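Local coordinates for odorant binding protein ASP5 (Apis mellifera, PDB 3R72) that probably binds and carries small hydrophobic odorant molecules in the antennae of the honeybee, as a soluble helical protein of the PBP/GOBP family, at residues M33-Y47 and C110-P122. Numbering follows the deposited sequence.
With NBB (N-butyl-benzenesulfonamide), chain B; NBB (N-butyl-benzenesulfonamide), chain C.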
loop_
_atom_site.group_PDB
_atom_site.type_symbol
_atom_site.label_atom_id
_atom_site.label_comp_id
_atom_site.label_asym_id
_atom_site.label_seq_id
_atom_site.Cartn_x
_atom_site.Cartn_y
_atom_site.Cartn_z
ATOM N N MET A 33 3.932 -9.248 -4.716
ATOM C CA MET A 33 2.609 -8.620 -4.749
ATOM C C MET A 33 2.329 -7.926 -6.090
ATOM O O MET A 33 1.209 -7.998 -6.606
ATOM C CB MET A 33 2.429 -7.650 -3.581
ATOM C CG MET A 33 2.422 -8.348 -2.217
ATOM S SD MET A 33 1.945 -7.257 -0.859
ATOM C CE MET A 33 3.359 -6.147 -0.774
ATOM N N ARG A 34 3.339 -7.280 -6.671
ATOM C CA ARG A 34 3.159 -6.608 -7.954
ATOM C C ARG A 34 2.881 -7.609 -9.090
ATOM O O ARG A 34 2.269 -7.244 -10.116
ATOM C CB ARG A 34 4.372 -5.727 -8.253
ATOM C CG ARG A 34 4.452 -4.476 -7.361
ATOM C CD ARG A 34 5.871 -3.926 -7.297
ATOM N NE ARG A 34 6.042 -2.859 -6.307
ATOM C CZ ARG A 34 7.195 -2.223 -6.085
ATOM N NH1 ARG A 34 8.290 -2.530 -6.779
ATOM N NH2 ARG A 34 7.260 -1.269 -5.166
ATOM N N ARG A 35 3.314 -8.856 -8.899
ATOM C CA ARG A 35 3.052 -9.963 -9.812
ATOM C C ARG A 35 1.716 -10.653 -9.492
ATOM O O ARG A 35 1.381 -11.661 -10.105
ATOM C CB ARG A 35 4.196 -11.003 -9.742
ATOM C CG ARG A 35 5.619 -10.451 -9.931
ATOM C CD ARG A 35 6.684 -11.565 -9.966
ATOM N NE ARG A 35 7.196 -11.955 -8.642
ATOM C CZ ARG A 35 8.235 -11.393 -8.009
ATOM N NH1 ARG A 35 8.903 -10.381 -8.561
ATOM N NH2 ARG A 35 8.619 -11.840 -6.799
ATOM N N GLY A 36 0.960 -10.129 -8.526
ATOM C CA GLY A 36 -0.301 -10.741 -8.114
ATOM C C GLY A 36 -0.142 -11.934 -7.182
ATOM O O GLY A 36 -1.096 -12.688 -6.978
ATOM N N GLU A 37 1.049 -12.101 -6.606
ATOM C CA GLU A 37 1.299 -13.170 -5.645
ATOM C C GLU A 37 0.922 -12.656 -4.264
ATOM O O GLU A 37 1.636 -11.837 -3.687
ATOM C CB GLU A 37 2.761 -13.604 -5.707
ATOM C CG GLU A 37 3.167 -14.114 -7.080
ATOM C CD GLU A 37 4.650 -14.442 -7.216
ATOM O OE1 GLU A 37 5.433 -14.284 -6.264
ATOM O OE2 GLU A 37 5.041 -14.884 -8.317
ATOM N N PHE A 38 -0.220 -13.125 -3.761
ATOM C CA PHE A 38 -0.749 -12.746 -2.453
ATOM C C PHE A 38 -0.977 -14.004 -1.600
ATOM O O PHE A 38 -2.110 -14.411 -1.332
ATOM C CB PHE A 38 -2.041 -11.939 -2.608
ATOM C CG PHE A 38 -1.826 -10.572 -3.193
ATOM C CD1 PHE A 38 -1.319 -9.549 -2.422
ATOM C CD2 PHE A 38 -2.126 -10.311 -4.507
ATOM C CE1 PHE A 38 -1.137 -8.290 -2.944
ATOM C CE2 PHE A 38 -1.944 -9.042 -5.035
ATOM C CZ PHE A 38 -1.441 -8.037 -4.251
ATOM N N PRO A 39 0.107 -14.644 -1.160
ATOM C CA PRO A 39 -0.057 -15.810 -0.298
ATOM C C PRO A 39 -0.654 -15.407 1.057
ATOM O O PRO A 39 -0.556 -14.238 1.495
ATOM C CB PRO A 39 1.372 -16.308 -0.123
ATOM C CG PRO A 39 2.214 -15.064 -0.280
ATOM C CD PRO A 39 1.523 -14.283 -1.352
ATOM N N ASP A 40 -1.295 -16.357 1.714
ATOM C CA ASP A 40 -1.841 -16.118 3.046
ATOM C C ASP A 40 -0.729 -16.201 4.086
ATOM O O ASP A 40 -0.714 -17.079 4.946
ATOM C CB ASP A 40 -2.951 -17.126 3.333
ATOM C CG ASP A 40 -3.674 -16.842 4.610
ATOM O OD1 ASP A 40 -3.890 -17.811 5.367
ATOM O OD2 ASP A 40 -4.009 -15.663 4.860
ATOM N N ASP A 41 0.201 -15.259 3.999
ATOM C CA ASP A 41 1.442 -15.243 4.764
ATOM C C ASP A 41 1.359 -14.086 5.739
ATOM O O ASP A 41 1.404 -12.929 5.341
ATOM C CB ASP A 41 2.616 -15.083 3.790
ATOM C CG ASP A 41 3.964 -15.100 4.458
ATOM O OD1 ASP A 41 4.093 -14.537 5.552
ATOM O OD2 ASP A 41 4.912 -15.650 3.867
ATOM N N HIS A 42 1.196 -14.385 7.026
ATOM C CA HIS A 42 0.956 -13.352 8.011
ATOM C C HIS A 42 2.113 -12.359 8.108
ATOM O O HIS A 42 1.888 -11.196 8.405
ATOM C CB HIS A 42 0.627 -13.973 9.370
ATOM C CG HIS A 42 0.053 -13.000 10.349
ATOM N ND1 HIS A 42 0.804 -12.434 11.350
ATOM C CD2 HIS A 42 -1.197 -12.504 10.488
ATOM C CE1 HIS A 42 0.042 -11.621 12.063
ATOM N NE2 HIS A 42 -1.180 -11.651 11.566
ATOM N N ASP A 43 3.337 -12.800 7.840
ATOM C CA ASP A 43 4.463 -11.875 7.872
ATOM C C ASP A 43 4.396 -10.855 6.736
ATOM O O ASP A 43 4.624 -9.673 6.958
ATOM C CB ASP A 43 5.778 -12.637 7.891
ATOM C CG ASP A 43 5.924 -13.474 9.140
ATOM O OD1 ASP A 43 5.507 -13.014 10.224
ATOM O OD2 ASP A 43 6.453 -14.598 9.041
ATOM N N LEU A 44 4.052 -11.301 5.535
ATOM C CA LEU A 44 3.830 -10.366 4.438
ATOM C C LEU A 44 2.667 -9.438 4.764
ATOM O O LEU A 44 2.726 -8.230 4.490
ATOM C CB LEU A 44 3.605 -11.105 3.118
ATOM C CG LEU A 44 3.375 -10.217 1.904
ATOM C CD1 LEU A 44 4.512 -9.243 1.654
ATOM C CD2 LEU A 44 3.097 -11.099 0.680
ATOM N N GLN A 45 1.618 -9.986 5.374
ATOM C CA GLN A 45 0.501 -9.147 5.788
ATOM C C GLN A 45 0.981 -8.038 6.721
ATOM O O GLN A 45 0.659 -6.856 6.540
ATOM C CB GLN A 45 -0.579 -10.010 6.436
ATOM C CG GLN A 45 -1.213 -10.981 5.450
ATOM C CD GLN A 45 -2.080 -12.050 6.059
ATOM O OE1 GLN A 45 -2.140 -12.225 7.272
ATOM N NE2 GLN A 45 -2.769 -12.782 5.195
ATOM N N CYS A 46 1.795 -8.394 7.706
ATOM C CA CYS A 46 2.295 -7.389 8.648
ATOM C C CYS A 46 3.259 -6.393 8.015
ATOM O O CYS A 46 3.306 -5.248 8.457
ATOM C CB CYS A 46 2.902 -8.059 9.868
ATOM S SG CYS A 46 1.664 -8.966 10.887
ATOM N N TYR A 47 3.966 -6.791 6.960
ATOM C CA TYR A 47 4.766 -5.837 6.192
ATOM C C TYR A 47 3.869 -4.727 5.634
ATOM O O TYR A 47 4.229 -3.548 5.682
ATOM C CB TYR A 47 5.564 -6.551 5.089
ATOM C CG TYR A 47 6.230 -5.608 4.126
ATOM C CD1 TYR A 47 7.517 -5.126 4.343
ATOM C CD2 TYR A 47 5.551 -5.162 3.006
ATOM C CE1 TYR A 47 8.096 -4.218 3.464
ATOM C CE2 TYR A 47 6.129 -4.265 2.126
ATOM C CZ TYR A 47 7.402 -3.803 2.361
ATOM O OH TYR A 47 7.988 -2.900 1.506
ATOM N N CYS A 110 -7.336 -5.290 -2.679
ATOM C CA CYS A 110 -8.420 -4.583 -3.357
ATOM C C CYS A 110 -7.859 -3.596 -4.371
ATOM O O CYS A 110 -8.330 -3.510 -5.499
ATOM C CB CYS A 110 -9.312 -3.862 -2.351
ATOM S SG CYS A 110 -10.687 -2.962 -3.127
ATOM N N HIS A 111 -6.826 -2.863 -3.986
ATOM C CA HIS A 111 -6.182 -1.939 -4.912
ATOM C C HIS A 111 -5.618 -2.675 -6.131
ATOM O O HIS A 111 -5.799 -2.236 -7.272
ATOM C CB HIS A 111 -5.074 -1.189 -4.185
ATOM C CG HIS A 111 -5.479 0.172 -3.721
ATOM N ND1 HIS A 111 -6.314 0.441 -2.655
ATOM C CD2 HIS A 111 -5.101 1.370 -4.206
ATOM C CE1 HIS A 111 -6.440 1.754 -2.523
ATOM N NE2 HIS A 111 -5.714 2.338 -3.455
ATOM N N TYR A 112 -4.918 -3.779 -5.898
ATOM C CA TYR A 112 -4.386 -4.586 -6.984
ATOM C C TYR A 112 -5.494 -4.999 -7.952
ATOM O O TYR A 112 -5.363 -4.838 -9.171
ATOM C CB TYR A 112 -3.675 -5.830 -6.424
ATOM C CG TYR A 112 -3.105 -6.709 -7.521
ATOM C CD1 TYR A 112 -1.825 -6.495 -8.028
ATOM C CD2 TYR A 112 -3.862 -7.719 -8.091
ATOM C CE1 TYR A 112 -1.320 -7.276 -9.053
ATOM C CE2 TYR A 112 -3.365 -8.489 -9.114
ATOM C CZ TYR A 112 -2.096 -8.266 -9.584
ATOM O OH TYR A 112 -1.578 -9.030 -10.605
ATOM N N LYS A 113 -6.581 -5.529 -7.410
ATOM C CA LYS A 113 -7.656 -6.053 -8.228
ATOM C C LYS A 113 -8.269 -4.984 -9.129
ATOM O O LYS A 113 -8.689 -5.279 -10.247
ATOM C CB LYS A 113 -8.718 -6.699 -7.351
ATOM C CG LYS A 113 -8.281 -8.053 -6.840
ATOM C CD LYS A 113 -9.434 -8.795 -6.195
ATOM C CE LYS A 113 -8.963 -9.949 -5.309
ATOM N NZ LYS A 113 -10.091 -10.515 -4.518
ATOM N N GLN A 114 -8.331 -3.736 -8.662
ATOM C CA GLN A 114 -8.901 -2.681 -9.501
ATOM C C GLN A 114 -8.035 -2.328 -10.714
ATOM O O GLN A 114 -8.557 -1.848 -11.720
ATOM C CB GLN A 114 -9.179 -1.404 -8.714
ATOM C CG GLN A 114 -10.002 -1.547 -7.423
ATOM C CD GLN A 114 -11.122 -2.570 -7.461
ATOM O OE1 GLN A 114 -11.162 -3.512 -6.651
ATOM N NE2 GLN A 114 -12.041 -2.385 -8.370
ATOM N N ASN A 115 -6.722 -2.538 -10.620
ATOM C CA ASN A 115 -5.844 -2.246 -11.744
ATOM C C ASN A 115 -4.503 -2.961 -11.563
ATOM O O ASN A 115 -3.528 -2.382 -11.091
ATOM C CB ASN A 115 -5.669 -0.722 -11.890
ATOM C CG ASN A 115 -5.100 -0.320 -13.218
ATOM O OD1 ASN A 115 -4.196 -0.952 -13.737
ATOM N ND2 ASN A 115 -5.622 0.766 -13.769
ATOM N N PRO A 116 -4.450 -4.242 -11.942
ATOM C CA PRO A 116 -3.209 -4.990 -11.729
ATOM C C PRO A 116 -2.012 -4.386 -12.454
ATOM O O PRO A 116 -0.913 -4.368 -11.898
ATOM C CB PRO A 116 -3.545 -6.378 -12.263
ATOM C CG PRO A 116 -5.014 -6.500 -12.014
ATOM C CD PRO A 116 -5.565 -5.127 -12.306
ATOM N N GLU A 117 -2.227 -3.867 -13.664
ATOM C CA GLU A 117 -1.111 -3.362 -14.468
ATOM C C GLU A 117 -0.359 -2.248 -13.765
ATOM O O GLU A 117 0.875 -2.194 -13.805
ATOM C CB GLU A 117 -1.592 -2.861 -15.832
ATOM C CG GLU A 117 -0.460 -2.326 -16.723
ATOM C CD GLU A 117 -0.927 -1.581 -17.961
ATOM O OE1 GLU A 117 -2.122 -1.249 -18.051
ATOM O OE2 GLU A 117 -0.080 -1.328 -18.837
ATOM N N LYS A 118 -1.104 -1.334 -13.159
ATOM C CA LYS A 118 -0.514 -0.136 -12.587
ATOM C C LYS A 118 -0.272 -0.210 -11.078
ATOM O O LYS A 118 0.269 0.727 -10.503
ATOM C CB LYS A 118 -1.371 1.077 -12.947
ATOM C CG LYS A 118 -1.546 1.237 -14.459
ATOM C CD LYS A 118 -1.866 2.650 -14.883
ATOM C CE LYS A 118 -1.852 2.764 -16.405
ATOM N NZ LYS A 118 -2.093 4.162 -16.867
ATOM N N PHE A 119 -0.621 -1.322 -10.439
ATOM C CA PHE A 119 -0.420 -1.478 -8.992
ATOM C C PHE A 119 1.008 -1.187 -8.577
ATOM O O PHE A 119 1.946 -1.605 -9.238
ATOM C CB PHE A 119 -0.761 -2.903 -8.618
ATOM C CG PHE A 119 -0.485 -3.248 -7.178
ATOM C CD1 PHE A 119 -1.409 -2.986 -6.165
ATOM C CD2 PHE A 119 0.693 -3.871 -6.833
ATOM C CE1 PHE A 119 -1.137 -3.345 -4.847
ATOM C CE2 PHE A 119 0.966 -4.233 -5.525
ATOM C CZ PHE A 119 0.041 -3.975 -4.544
ATOM N N PHE A 120 1.152 -0.495 -7.446
ATOM C CA PHE A 120 2.431 -0.240 -6.796
ATOM C C PHE A 120 2.220 -0.267 -5.291
ATOM O O PHE A 120 1.273 0.308 -4.799
ATOM C CB PHE A 120 2.971 1.126 -7.208
ATOM C CG PHE A 120 4.298 1.469 -6.577
ATOM C CD1 PHE A 120 5.472 1.132 -7.221
ATOM C CD2 PHE A 120 4.370 2.092 -5.334
ATOM C CE1 PHE A 120 6.702 1.427 -6.646
ATOM C CE2 PHE A 120 5.601 2.388 -4.751
ATOM C CZ PHE A 120 6.766 2.050 -5.410
ATOM N N PHE A 121 3.103 -0.934 -4.573
ATOM C CA PHE A 121 3.133 -0.865 -3.123
ATOM C C PHE A 121 4.612 -0.782 -2.735
ATOM O O PHE A 121 5.427 -1.497 -3.297
ATOM C CB PHE A 121 2.469 -2.090 -2.485
ATOM C CG PHE A 121 2.244 -1.932 -1.017
ATOM C CD1 PHE A 121 1.138 -1.232 -0.546
ATOM C CD2 PHE A 121 3.162 -2.405 -0.100
ATOM C CE1 PHE A 121 0.931 -1.043 0.807
ATOM C CE2 PHE A 121 2.955 -2.238 1.253
ATOM C CZ PHE A 121 1.841 -1.549 1.704
ATOM N N PRO A 122 4.971 0.083 -1.777
ATOM C CA PRO A 122 6.392 0.245 -1.445
ATOM C C PRO A 122 7.085 -1.057 -1.058
ATOM O O PRO A 122 8.236 -1.280 -1.485
ATOM C CB PRO A 122 6.363 1.219 -0.263
ATOM C CG PRO A 122 5.158 2.007 -0.480
ATOM C CD PRO A 122 4.135 1.061 -1.065
ATOM O OXT PRO A 122 6.503 -1.873 -0.320
HETATM O O1S NBB B . -1.226 3.181 1.842
HETATM S S NBB B . -0.444 3.144 0.662
HETATM O O2S NBB B . 0.943 2.813 0.844
HETATM N N10 NBB B . -0.542 4.598 -0.000
HETATM C C11 NBB B . -1.832 5.185 -0.296
HETATM C C12 NBB B . -1.802 6.007 -1.571
HETATM C C13 NBB B . -1.636 5.172 -2.841
HETATM C C14 NBB B . -2.897 4.391 -3.144
HETATM C C4 NBB B . -1.115 2.076 -0.385
HETATM C C5 NBB B . -0.479 1.845 -1.607
HETATM C C6 NBB B . -1.017 0.947 -2.541
HETATM C C1 NBB B . -2.190 0.260 -2.277
HETATM C C2 NBB B . -2.821 0.457 -1.071
HETATM C C3 NBB B . -2.300 1.351 -0.137
HETATM O O1S NBB C . 2.779 3.938 -2.641
HETATM S S NBB C . 2.576 5.346 -2.450
HETATM O O2S NBB C . 1.514 5.660 -1.537
HETATM N N10 NBB C . 2.206 5.979 -3.870
HETATM C C11 NBB C . 3.097 5.811 -5.004
HETATM C C12 NBB C . 2.350 5.945 -6.324
HETATM C C13 NBB C . 3.299 6.129 -7.499
HETATM C C14 NBB C . 4.071 4.867 -7.798
HETATM C C4 NBB C . 3.937 6.059 -1.919
HETATM C C5 NBB C . 3.903 7.114 -0.995
HETATM C C6 NBB C . 5.069 7.736 -0.543
HETATM C C1 NBB C . 6.297 7.320 -1.039
HETATM C C2 NBB C . 6.348 6.285 -1.956
HETATM C C3 NBB C . 5.181 5.658 -2.393
HETATM O O HOH W 1 1.510 -4.975 -11.266
HETATM O O HOH W 2 0.555 -8.363 -12.077
#
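The Arg34 guanidinium lies flat on one face of the Phe120 ring, a cation-pi stack with planes 23° apart; over the ring's opposite face sits C14 of the chain C n-butyl-benzenesulfonamide. Tyr112 takes the edge of the Phe38 ring on one face, in a T-shaped pair, Phe38 CE2 lying 3.6 Å from Tyr112 CG, while Pro116 CA lies over the rim of the opposite face. Phe121 meets Tyr47 CE2 at its edge, and Met33 CE lies 3.8 Å from Phe121 CD2. Extended from CG to NE, Arg34 carries NH2 to Phe121 O (2.6 Å), approaching from above the carbonyl plane. As in other members of the PBP/GOBP family whose short C-terminal segment lines the pocket, residues 115-122 leave helix 100-114 and run along the ligand pocket, to which Phe120, Phe121 and Pro122 contribute. There the terminal carboxylate is gripped twice: Tyr47 OH donates to Pro122 OXT (2.6 Å), which lies near the plane of the tyrosine ring, and Arg16 of helix 5-23 binds the other oxygen. Replacing Tyr112 by an alanine would probably leave the Phe38 edge without its aromatic face and break the water link from Tyr112 OH to Arg34 O. A second water joins Arg34 O to Pro116 O.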